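Local coordinates for FAD:protein FMN transferase (Vibrio cholerae, PDB 6NXI) that probably transfers the FMN moiety of FAD onto a threonine hydroxyl of target flavoproteins, using magnesium as cofactor, at residues A[37-42]-A[166-171]; A[99-104]-A[127-132]; A[199-204]-A[293-298]. All blocks are in the same frame, centred on the assembly; numbering follows the deposited sequence. Where two conformers were deposited one is given.

How the contacts relate
From the N terminus, the chain first enters contact 1 on helix 32-50, and that loop closes when helix 157-171 returns to pair with it. Contact 2 opens and closes within this span: 99-104 meets 127-132 after 22 intervening residues, the first segment lying against the adenosine of FAD. Contacts 1 and 2 lie on opposite sides of the chain's centre, their centres about 33 Å apart. Contact 3 follows in series, opening at 199-204 and closing on strand 294-299. The three do not touch. They join, respectively, two helices beside the large antiparallel sheet, a helix start at the cofactor pocket to the turn behind it, and a small two-stranded sheet to the large one.

Contact 1 of 3, residues A[37-42]-A[166-171]; sequences TEIDRL and ADYLQS
Y168 holds CG anti to its backbone N (chi1 171°), which starts the side chain off toward E38, I39 and L42 of helix 32-50. E38 likewise keeps CG anti to its N (chi1 -175°), which lays that methylene over one face of the ring. The result is a CH-pi contact, with E38 CG 3.8 Å from the centroid of the Y168 ring and offset toward its rim. The neighbouring E38 CB covers the phenol end, 3.4 Å from Y168 OH. The side chains of L42 and I39 cross that of Y168 at about a right angle: L42 CD1 packs 3.6 Å from Y168 CB, at the root of the ring, and I39 CG1 is 3.9 Å from Y168 CD2. Deeper in, I39 CD1 meets L169 CD2, and both residues also touch I21 of strand 17-24, so the near-antiparallel helices (148° between their directions) share a floor on the large sheet. Beyond CG the E38 chain bends, and its carboxylate leads away from Y168. In one of two R41 conformers NE and NH2 meet it side-on (R41 NH2 to E38 OE2 2.8 Å), so this pairing is probably only part-time. A glutamate suits this border position because its methylenes can cover an aromatic face while its charge can be met within its own helix; the interhelical contact itself rests on apolar and CH-pi packing.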
loop_
_atom_site.group_PDB
_atom_site.type_symbol
_atom_site.label_atom_id
_atom_site.label_comp_id
_atom_site.label_asym_id
_atom_site.label_seq_id
_atom_site.Cartn_x
_atom_site.Cartn_y
_atom_site.Cartn_z
ATOM N N THR A 37 -20.579 -11.138 4.342
ATOM C CA THR A 37 -20.485 -12.223 3.342
ATOM C C THR A 37 -19.976 -11.651 2.012
ATOM O O THR A 37 -19.091 -12.264 1.382
ATOM C CB THR A 37 -21.835 -12.935 3.205
ATOM O OG1 THR A 37 -22.179 -13.632 4.408
ATOM C CG2 THR A 37 -21.762 -13.940 2.078
ATOM N N GLU A 38 -20.485 -10.515 1.578
ATOM C CA GLU A 38 -20.052 -9.934 0.289
ATOM C C GLU A 38 -18.661 -9.328 0.446
ATOM O O GLU A 38 -17.855 -9.429 -0.457
ATOM C CB GLU A 38 -21.059 -8.916 -0.207
ATOM C CG GLU A 38 -20.698 -8.385 -1.576
ATOM C CD GLU A 38 -20.538 -9.383 -2.703
ATOM O OE1 GLU A 38 -20.876 -10.595 -2.562
ATOM O OE2 GLU A 38 -20.063 -8.948 -3.748
ATOM N N ILE A 39 -18.395 -8.700 1.588
ATOM C CA ILE A 39 -17.047 -8.128 1.818
ATOM C C ILE A 39 -16.020 -9.250 1.729
ATOM O O ILE A 39 -14.990 -9.082 1.081
ATOM C CB ILE A 39 -17.001 -7.414 3.180
ATOM C CG1 ILE A 39 -17.815 -6.125 3.083
ATOM C CG2 ILE A 39 -15.549 -7.187 3.594
ATOM C CD1 ILE A 39 -18.152 -5.557 4.444
ATOM N N ASP A 40 -16.263 -10.379 2.379
ATOM C CA ASP A 40 -15.332 -11.530 2.294
ATOM C C ASP A 40 -15.183 -11.983 0.833
ATOM O O ASP A 40 -14.073 -12.303 0.436
ATOM C CB ASP A 40 -15.739 -12.641 3.249
ATOM C CG ASP A 40 -15.452 -12.277 4.695
ATOM O OD1 ASP A 40 -14.508 -11.489 4.911
ATOM O OD2 ASP A 40 -16.148 -12.813 5.573
ATOM N N ARG A 41 -16.257 -12.050 0.058
ATOM C CA ARG A 41 -16.171 -12.488 -1.365
ATOM C C ARG A 41 -15.308 -11.501 -2.168
ATOM O O ARG A 41 -14.468 -11.958 -3.053
ATOM C CB ARG A 41 -17.580 -12.603 -1.955
ATOM C CG ARG A 41 -17.623 -13.339 -3.290
ATOM C CD ARG A 41 -18.901 -13.104 -4.071
ATOM N NE ARG A 41 -18.991 -11.732 -4.534
ATOM C CZ ARG A 41 -18.316 -11.217 -5.552
ATOM N NH1 ARG A 41 -17.573 -11.989 -6.325
ATOM N NH2 ARG A 41 -18.442 -9.937 -5.832
ATOM N N LEU A 42 -15.504 -10.193 -1.944
ATOM C CA LEU A 42 -14.780 -9.151 -2.715
ATOM C C LEU A 42 -13.302 -9.287 -2.359
ATOM O O LEU A 42 -12.495 -9.142 -3.247
ATOM C CB LEU A 42 -15.361 -7.771 -2.407
ATOM C CG LEU A 42 -16.737 -7.503 -3.011
ATOM C CD1 LEU A 42 -17.383 -6.313 -2.340
ATOM C CD2 LEU A 42 -16.632 -7.259 -4.507
ATOM N N ALA A 166 -15.043 -0.058 0.298
ATOM C CA ALA A 166 -15.651 1.288 0.517
ATOM C C ALA A 166 -16.729 1.478 -0.546
ATOM O O ALA A 166 -17.872 1.884 -0.217
ATOM C CB ALA A 166 -14.616 2.380 0.534
ATOM N N ASP A 167 -16.440 1.115 -1.803
ATOM C CA ASP A 167 -17.457 1.280 -2.873
ATOM C C ASP A 167 -18.629 0.339 -2.648
ATOM O O ASP A 167 -19.771 0.765 -2.925
ATOM C CB ASP A 167 -16.883 1.013 -4.258
ATOM C CG ASP A 167 -15.894 2.055 -4.724
ATOM O OD1 ASP A 167 -15.742 3.096 -4.065
ATOM O OD2 ASP A 167 -15.293 1.817 -5.770
ATOM N N TYR A 168 -18.390 -0.870 -2.168
ATOM C CA TYR A 168 -19.474 -1.817 -1.824
ATOM C C TYR A 168 -20.353 -1.203 -0.722
ATOM O O TYR A 168 -21.621 -1.268 -0.802
ATOM C CB TYR A 168 -18.937 -3.195 -1.429
ATOM C CG TYR A 168 -20.023 -4.077 -0.863
ATOM C CD1 TYR A 168 -21.060 -4.512 -1.656
ATOM C CD2 TYR A 168 -20.092 -4.411 0.482
ATOM C CE1 TYR A 168 -22.061 -5.319 -1.166
ATOM C CE2 TYR A 168 -21.115 -5.187 0.998
ATOM C CZ TYR A 168 -22.129 -5.629 0.176
ATOM O OH TYR A 168 -23.122 -6.392 0.717
ATOM N N LEU A 169 -19.749 -0.649 0.324
ATOM C CA LEU A 169 -20.572 -0.102 1.426
ATOM C C LEU A 169 -21.453 1.026 0.866
ATOM O O LEU A 169 -22.639 1.070 1.220
ATOM C CB LEU A 169 -19.692 0.355 2.573
ATOM C CG LEU A 169 -18.956 -0.749 3.319
ATOM C CD1 LEU A 169 -18.099 -0.109 4.408
ATOM C CD2 LEU A 169 -19.926 -1.742 3.952
ATOM N N GLN A 170 -20.891 1.890 0.030
ATOM C CA GLN A 170 -21.677 2.982 -0.618
ATOM C C GLN A 170 -22.819 2.378 -1.429
ATOM O O GLN A 170 -23.953 2.922 -1.385
ATOM C CB GLN A 170 -20.718 3.826 -1.438
ATOM C CG GLN A 170 -19.827 4.645 -0.541
ATOM C CD GLN A 170 -18.861 5.560 -1.244
ATOM O OE1 GLN A 170 -18.000 6.137 -0.585
ATOM N NE2 GLN A 170 -19.013 5.704 -2.571
ATOM N N SER A 171 -22.554 1.307 -2.195
ATOM C CA SER A 171 -23.564 0.643 -3.054
ATOM C C SER A 171 -24.708 0.150 -2.169
ATOM O O SER A 171 -25.852 0.065 -2.649
ATOM C CB SER A 171 -22.955 -0.475 -3.871
ATOM O OG SER A 171 -22.895 -1.687 -3.126
#

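Contact 2 of 3, residues A[99-104]-A[127-132]. With FAD (flavin-adenine dinucleotide), chain B.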
loop_
_atom_site.group_PDB
_atom_site.type_symbol
_atom_site.label_atom_id
_atom_site.label_comp_id
_atom_site.label_asym_id
_atom_site.label_seq_id
_atom_site.Cartn_x
_atom_site.Cartn_y
_atom_site.Cartn_z
ATOM N N VAL A 99 9.948 -5.264 -8.635
ATOM C CA VAL A 99 11.033 -5.628 -7.681
ATOM C C VAL A 99 10.729 -6.975 -6.994
ATOM O O VAL A 99 11.487 -7.380 -6.064
ATOM C CB VAL A 99 11.333 -4.553 -6.612
ATOM C CG1 VAL A 99 11.947 -3.304 -7.213
ATOM C CG2 VAL A 99 10.139 -4.260 -5.731
ATOM N N GLY A 100 9.694 -7.689 -7.401
ATOM C CA GLY A 100 9.381 -9.027 -6.891
ATOM C C GLY A 100 10.612 -9.887 -6.595
ATOM O O GLY A 100 10.732 -10.418 -5.490
ATOM N N PRO A 101 11.503 -10.144 -7.566
ATOM C CA PRO A 101 12.662 -11.013 -7.342
ATOM C C PRO A 101 13.519 -10.546 -6.166
ATOM O O PRO A 101 14.080 -11.429 -5.507
ATOM C CB PRO A 101 13.401 -10.977 -8.711
ATOM C CG PRO A 101 12.293 -10.641 -9.707
ATOM C CD PRO A 101 11.464 -9.634 -8.940
ATOM N N LEU A 102 13.618 -9.230 -5.940
ATOM C CA LEU A 102 14.447 -8.650 -4.846
ATOM C C LEU A 102 13.706 -8.752 -3.522
ATOM O O LEU A 102 14.301 -9.151 -2.520
ATOM C CB LEU A 102 14.779 -7.205 -5.211
ATOM C CG LEU A 102 15.593 -7.035 -6.503
ATOM C CD1 LEU A 102 15.483 -5.636 -7.025
ATOM C CD2 LEU A 102 17.046 -7.367 -6.249
ATOM N N VAL A 103 12.414 -8.470 -3.519
ATOM C CA VAL A 103 11.602 -8.655 -2.282
ATOM C C VAL A 103 11.749 -10.116 -1.820
ATOM O O VAL A 103 11.941 -10.410 -0.641
ATOM C CB VAL A 103 10.140 -8.307 -2.571
ATOM C CG1 VAL A 103 9.217 -8.713 -1.438
ATOM C CG2 VAL A 103 9.985 -6.825 -2.918
ATOM N N ASN A 104 11.664 -11.040 -2.768
ATOM C CA ASN A 104 11.729 -12.479 -2.486
ATOM C C ASN A 104 13.143 -12.812 -2.007
ATOM O O ASN A 104 13.258 -13.498 -0.987
ATOM C CB ASN A 104 11.331 -13.296 -3.699
ATOM C CG ASN A 104 9.872 -13.120 -4.088
ATOM O OD1 ASN A 104 9.118 -12.447 -3.404
ATOM N ND2 ASN A 104 9.526 -13.624 -5.268
ATOM N N ARG A 127 18.628 -8.356 -9.690
ATOM C CA ARG A 127 18.503 -6.986 -10.245
ATOM C C ARG A 127 18.385 -7.041 -11.758
ATOM O O ARG A 127 17.598 -6.253 -12.299
ATOM C CB ARG A 127 19.684 -6.105 -9.856
ATOM C CG ARG A 127 19.719 -5.767 -8.382
ATOM C CD ARG A 127 20.992 -5.098 -7.996
ATOM N NE ARG A 127 20.993 -3.704 -8.358
ATOM C CZ ARG A 127 22.097 -2.968 -8.377
ATOM N NH1 ARG A 127 23.285 -3.507 -8.129
ATOM N NH2 ARG A 127 22.008 -1.691 -8.660
ATOM N N ALA A 128 19.032 -8.005 -12.409
ATOM C CA ALA A 128 19.034 -8.075 -13.885
ATOM C C ALA A 128 17.638 -8.439 -14.396
ATOM O O ALA A 128 17.415 -8.233 -15.598
ATOM C CB ALA A 128 20.057 -9.058 -14.368
ATOM N N ILE A 129 16.781 -9.044 -13.566
ATOM C CA ILE A 129 15.417 -9.474 -13.983
ATOM C C ILE A 129 14.367 -8.575 -13.322
ATOM O O ILE A 129 13.254 -9.026 -13.199
ATOM C CB ILE A 129 15.190 -10.968 -13.691
ATOM C CG1 ILE A 129 15.363 -11.299 -12.202
ATOM C CG2 ILE A 129 16.092 -11.818 -14.559
ATOM C CD1 ILE A 129 14.835 -12.649 -11.777
ATOM N N THR A 130 14.720 -7.350 -12.946
ATOM C CA THR A 130 13.782 -6.327 -12.429
ATOM C C THR A 130 13.838 -5.088 -13.325
ATOM O O THR A 130 14.833 -4.854 -14.024
ATOM C CB THR A 130 14.092 -5.977 -10.969
ATOM O OG1 THR A 130 15.298 -5.219 -11.019
ATOM C CG2 THR A 130 14.224 -7.212 -10.122
ATOM N N GLY A 131 12.752 -4.331 -13.363
ATOM C CA GLY A 131 12.700 -3.035 -14.038
ATOM C C GLY A 131 11.367 -2.849 -14.696
ATOM O O GLY A 131 10.934 -3.763 -15.435
ATOM N N ILE A 132 10.722 -1.733 -14.367
ATOM C CA ILE A 132 9.368 -1.361 -14.845
ATOM C C ILE A 132 9.360 -1.374 -16.382
ATOM O O ILE A 132 8.280 -1.587 -16.932
ATOM C CB ILE A 132 8.965 0.009 -14.255
ATOM C CG1 ILE A 132 7.451 0.232 -14.335
ATOM C CG2 ILE A 132 9.732 1.138 -14.905
ATOM C CD1 ILE A 132 6.652 -0.600 -13.381
HETATM P PA FAD B . 3.980 -1.137 1.804
HETATM O O1A FAD B . 4.943 -0.263 2.526
HETATM O O2A FAD B . 2.671 -0.598 1.385
HETATM O O5B FAD B . 4.684 -1.782 0.523
HETATM C C5B FAD B . 5.799 -2.664 0.822
HETATM C C4B FAD B . 5.694 -3.955 0.047
HETATM O O4B FAD B . 5.714 -3.736 -1.384
HETATM C C3B FAD B . 6.865 -4.891 0.344
HETATM O O3B FAD B . 6.521 -5.774 1.412
HETATM C C2B FAD B . 7.094 -5.598 -0.997
HETATM O O2B FAD B . 6.204 -6.680 -1.159
HETATM C C1B FAD B . 6.755 -4.496 -1.992
HETATM N N9A FAD B . 7.823 -3.582 -2.333
HETATM C C8A FAD B . 9.038 -3.362 -1.668
HETATM N N7A FAD B . 9.701 -2.358 -2.190
HETATM C C5A FAD B . 8.954 -1.917 -3.264
HETATM C C6A FAD B . 9.173 -0.904 -4.209
HETATM N N6A FAD B . 10.223 -0.064 -4.191
HETATM N N1A FAD B . 8.193 -0.703 -5.112
HETATM C C2A FAD B . 7.131 -1.534 -5.116
HETATM N N3A FAD B . 6.816 -2.522 -4.269
HETATM C C4A FAD B . 7.794 -2.666 -3.359
HETATM N N1 FAD B . 1.335 -11.848 3.132
HETATM C C2 FAD B . 1.390 -13.158 3.556
HETATM O O2 FAD B . 2.198 -13.494 4.451
HETATM N N3 FAD B . 0.563 -14.110 3.052
HETATM C C4 FAD B . -0.360 -13.836 2.076
HETATM O O4 FAD B . -1.068 -14.723 1.620
HETATM C C4X FAD B . -0.433 -12.489 1.589
HETATM N N5 FAD B . -1.300 -12.198 0.641
HETATM C C5X FAD B . -1.346 -10.901 0.183
HETATM C C6 FAD B . -2.249 -10.573 -0.849
HETATM C C7 FAD B . -2.364 -9.299 -1.364
HETATM C C7M FAD B . -3.358 -9.017 -2.468
HETATM C C8 FAD B . -1.549 -8.278 -0.818
HETATM C C8M FAD B . -1.609 -6.867 -1.340
HETATM C C9 FAD B . -0.645 -8.591 0.202
HETATM C C9A FAD B . -0.529 -9.886 0.727
HETATM N N10 FAD B . 0.383 -10.238 1.729
HETATM C C10 FAD B . 0.464 -11.539 2.194
HETATM C "C1'" FAD B . 1.211 -9.196 2.373
HETATM C "C2'" FAD B . 2.379 -8.747 1.571
HETATM O "O2'" FAD B . 3.298 -9.818 1.383
HETATM C "C3'" FAD B . 3.093 -7.606 2.317
HETATM O "O3'" FAD B . 3.619 -8.021 3.558
HETATM C "C4'" FAD B . 2.202 -6.426 2.655
HETATM O "O4'" FAD B . 1.324 -6.179 1.568
HETATM C "C5'" FAD B . 3.011 -5.206 3.051
HETATM O "O5'" FAD B . 2.101 -4.082 3.151
HETATM P P FAD B . 2.604 -2.740 3.822
HETATM O O1P FAD B . 3.334 -2.997 5.062
HETATM O O2P FAD B . 1.370 -1.870 3.738
HETATM O O3P FAD B . 3.703 -2.364 2.738
#
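This is apolar packing between the first turn of helix 100-105 and a type I beta turn, R127 to T130, that begins at the last residue of helix 120-127, behind the V99 and V103 wall of the FAD pocket. V99 occupies the N-cap position. Its side chain points away from the turn and lies over the adenine, with V99 CG2 3.6 Å from FAD C5A, while V103 lines the adjoining ribose; P101 and L102, on another side of the helix, point toward the turn. Proline is well placed in a first helical turn, where a missing N-H costs no helical bond. Its ring packs against the turn, P101 CB meeting I129 CD1 at 3.8 Å and P101 CD meeting T130 CG2 at 3.9 Å. The same methyl touches the leucine, T130 CG2 to L102 CD1 being 3.7 Å, and the other branch, L102 CD2, rests 3.8 Å from the aliphatic R127 CG. Threonine suits its place by dividing its work: the methyl faces the helix while OG1 turns back to the turn. G131 follows with backbone angles (phi 143°, psi 126°) at which a CB would be jammed against the carbonyl O of T130, so glycine suits the place; its N donates to T98 OG1. T130 OG1 lies between its own backbone N and carbonyl carbon (chi1 72°), from where it donates to R127 O at 2.8 Å; T130 N reaches that oxygen from the same face of the carbonyl plane, at 3.1 Å.

Contact 3 of 3, residues A[199-204]-A[293-298]; sequences IAIEKP and PVLMIV
Apolar contacts carry most of the meeting between 199-204 and 293-298, and P204 and I297 make the tightest of them. These two reach toward each other tip to tip, P204 CG lying 3.4 Å from I297 CG2, closer than carbon atoms usually pack. Nearer the start of the two strands, I201 and L295 cross obliquely: L295 holds CG anti to its backbone N (chi1 -177°), and its CD2 comes 4.0 Å from I201 CG2. Isoleucine, branched at CB, and leucine, branched at CG, suit a buried interface between sheets, since each offers methyls to the opposing layer. The aliphatic part of K203 joins in, crossing both partners at about a right angle, with K203 CD 3.9 Å from I297 CD1 and K203 CE 4.0 Å from L295 CD2. One contact is mixed, a methyl against a carbonyl, I297 CD1 standing 3.4 Å from E202 O. Charged groups are settled outside the two segments. The salt bridge from K203 NZ to E306 links the small sheet to the large one, while its other partner, E213, is on the neighbouring strand of its own sheet; lysine suits the place because its methylenes pack while NZ reaches these carboxylates. E202 turns its carboxylate away to Q212. The strands run 22° from parallel in different sheets: the small hairpin sheet packs face to face on one side of the antiparallel sheet and helix 280-289, meeting V294 and M296, covers the other, a layered alpha+beta arrangement.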
loop_
_atom_site.group_PDB
_atom_site.type_symbol
_atom_site.label_atom_id
_atom_site.label_comp_id
_atom_site.label_asym_id
_atom_site.label_seq_id
_atom_site.Cartn_x
_atom_site.Cartn_y
_atom_site.Cartn_z
ATOM N N ILE A 199 -8.213 9.165 13.342
ATOM C CA ILE A 199 -7.112 8.193 13.161
ATOM C C ILE A 199 -5.924 8.773 13.927
ATOM O O ILE A 199 -5.878 9.968 14.175
ATOM C CB ILE A 199 -6.794 7.942 11.668
ATOM C CG1 ILE A 199 -6.165 9.195 11.082
ATOM C CG2 ILE A 199 -8.057 7.493 10.894
ATOM C CD1 ILE A 199 -5.548 8.977 9.738
ATOM N N ALA A 200 -4.983 7.941 14.292
ATOM C CA ALA A 200 -3.760 8.392 14.994
ATOM C C ALA A 200 -2.557 8.288 14.073
ATOM O O ALA A 200 -2.391 7.276 13.378
ATOM C CB ALA A 200 -3.598 7.582 16.253
ATOM N N ILE A 201 -1.751 9.349 14.057
ATOM C CA ILE A 201 -0.395 9.296 13.456
ATOM C C ILE A 201 0.608 9.060 14.586
ATOM O O ILE A 201 0.617 9.852 15.523
ATOM C CB ILE A 201 -0.080 10.554 12.645
ATOM C CG1 ILE A 201 -1.202 10.812 11.627
ATOM C CG2 ILE A 201 1.302 10.369 12.020
ATOM C CD1 ILE A 201 -0.752 11.412 10.333
ATOM N N GLU A 202 1.358 7.969 14.482
ATOM C CA GLU A 202 2.386 7.570 15.475
ATOM C C GLU A 202 3.608 8.460 15.234
ATOM O O GLU A 202 4.082 8.568 14.088
ATOM C CB GLU A 202 2.701 6.077 15.400
ATOM C CG GLU A 202 1.553 5.179 15.829
ATOM C CD GLU A 202 1.232 5.151 17.317
ATOM O OE1 GLU A 202 2.128 5.454 18.137
ATOM O OE2 GLU A 202 0.074 4.828 17.658
ATOM N N LYS A 203 4.054 9.125 16.282
ATOM C CA LYS A 203 5.225 10.024 16.226
ATOM C C LYS A 203 6.311 9.354 17.059
ATOM O O LYS A 203 6.052 8.913 18.172
ATOM C CB LYS A 203 4.867 11.408 16.769
ATOM C CG LYS A 203 3.648 12.065 16.148
ATOM C CD LYS A 203 3.766 12.297 14.658
ATOM C CE LYS A 203 2.747 13.296 14.148
ATOM N NZ LYS A 203 2.933 14.624 14.789
ATOM N N PRO A 204 7.532 9.189 16.525
ATOM C CA PRO A 204 8.646 8.679 17.316
ATOM C C PRO A 204 9.116 9.864 18.158
ATOM O O PRO A 204 8.941 11.023 17.759
ATOM C CB PRO A 204 9.648 8.242 16.249
ATOM C CG PRO A 204 9.435 9.287 15.177
ATOM C CD PRO A 204 7.936 9.560 15.168
ATOM N N PRO A 293 -1.215 15.514 -0.050
ATOM C CA PRO A 293 -1.063 15.666 1.392
ATOM C C PRO A 293 -0.157 14.548 1.930
ATOM O O PRO A 293 -0.521 13.361 1.888
ATOM C CB PRO A 293 -2.474 15.610 1.953
ATOM C CG PRO A 293 -3.373 15.760 0.767
ATOM C CD PRO A 293 -2.614 15.208 -0.406
ATOM N N VAL A 294 1.016 14.931 2.440
ATOM C CA VAL A 294 1.986 13.939 2.955
ATOM C C VAL A 294 2.594 14.454 4.255
ATOM O O VAL A 294 2.926 15.668 4.333
ATOM C CB VAL A 294 3.104 13.652 1.947
ATOM C CG1 VAL A 294 4.006 12.535 2.438
ATOM C CG2 VAL A 294 2.526 13.333 0.585
ATOM N N LEU A 295 2.817 13.524 5.179
ATOM C CA LEU A 295 3.634 13.754 6.387
ATOM C C LEU A 295 4.740 12.710 6.389
ATOM O O LEU A 295 4.476 11.501 6.462
ATOM C CB LEU A 295 2.768 13.669 7.641
ATOM C CG LEU A 295 3.516 13.967 8.938
ATOM C CD1 LEU A 295 3.899 15.427 8.997
ATOM C CD2 LEU A 295 2.663 13.577 10.132
ATOM N N MET A 296 5.972 13.189 6.373
ATOM C CA MET A 296 7.128 12.286 6.481
ATOM C C MET A 296 7.814 12.552 7.789
ATOM O O MET A 296 8.055 13.748 8.087
ATOM C CB MET A 296 8.150 12.540 5.403
ATOM C CG MET A 296 7.684 12.162 4.080
ATOM S SD MET A 296 9.217 12.078 3.179
ATOM C CE MET A 296 8.578 12.205 1.535
ATOM N N ILE A 297 8.076 11.485 8.509
ATOM C CA ILE A 297 8.879 11.551 9.747
ATOM C C ILE A 297 10.264 11.031 9.415
ATOM O O ILE A 297 10.379 9.945 8.850
ATOM C CB ILE A 297 8.196 10.741 10.843
ATOM C CG1 ILE A 297 6.798 11.312 11.112
ATOM C CG2 ILE A 297 9.091 10.742 12.075
ATOM C CD1 ILE A 297 6.047 10.527 12.097
ATOM N N VAL A 298 11.288 11.806 9.760
ATOM C CA VAL A 298 12.680 11.447 9.407
ATOM C C VAL A 298 13.516 11.500 10.664
ATOM O O VAL A 298 13.205 12.306 11.564
ATOM C CB VAL A 298 13.265 12.309 8.275
ATOM C CG1 VAL A 298 12.198 12.546 7.215
ATOM C CG2 VAL A 298 13.856 13.611 8.753
#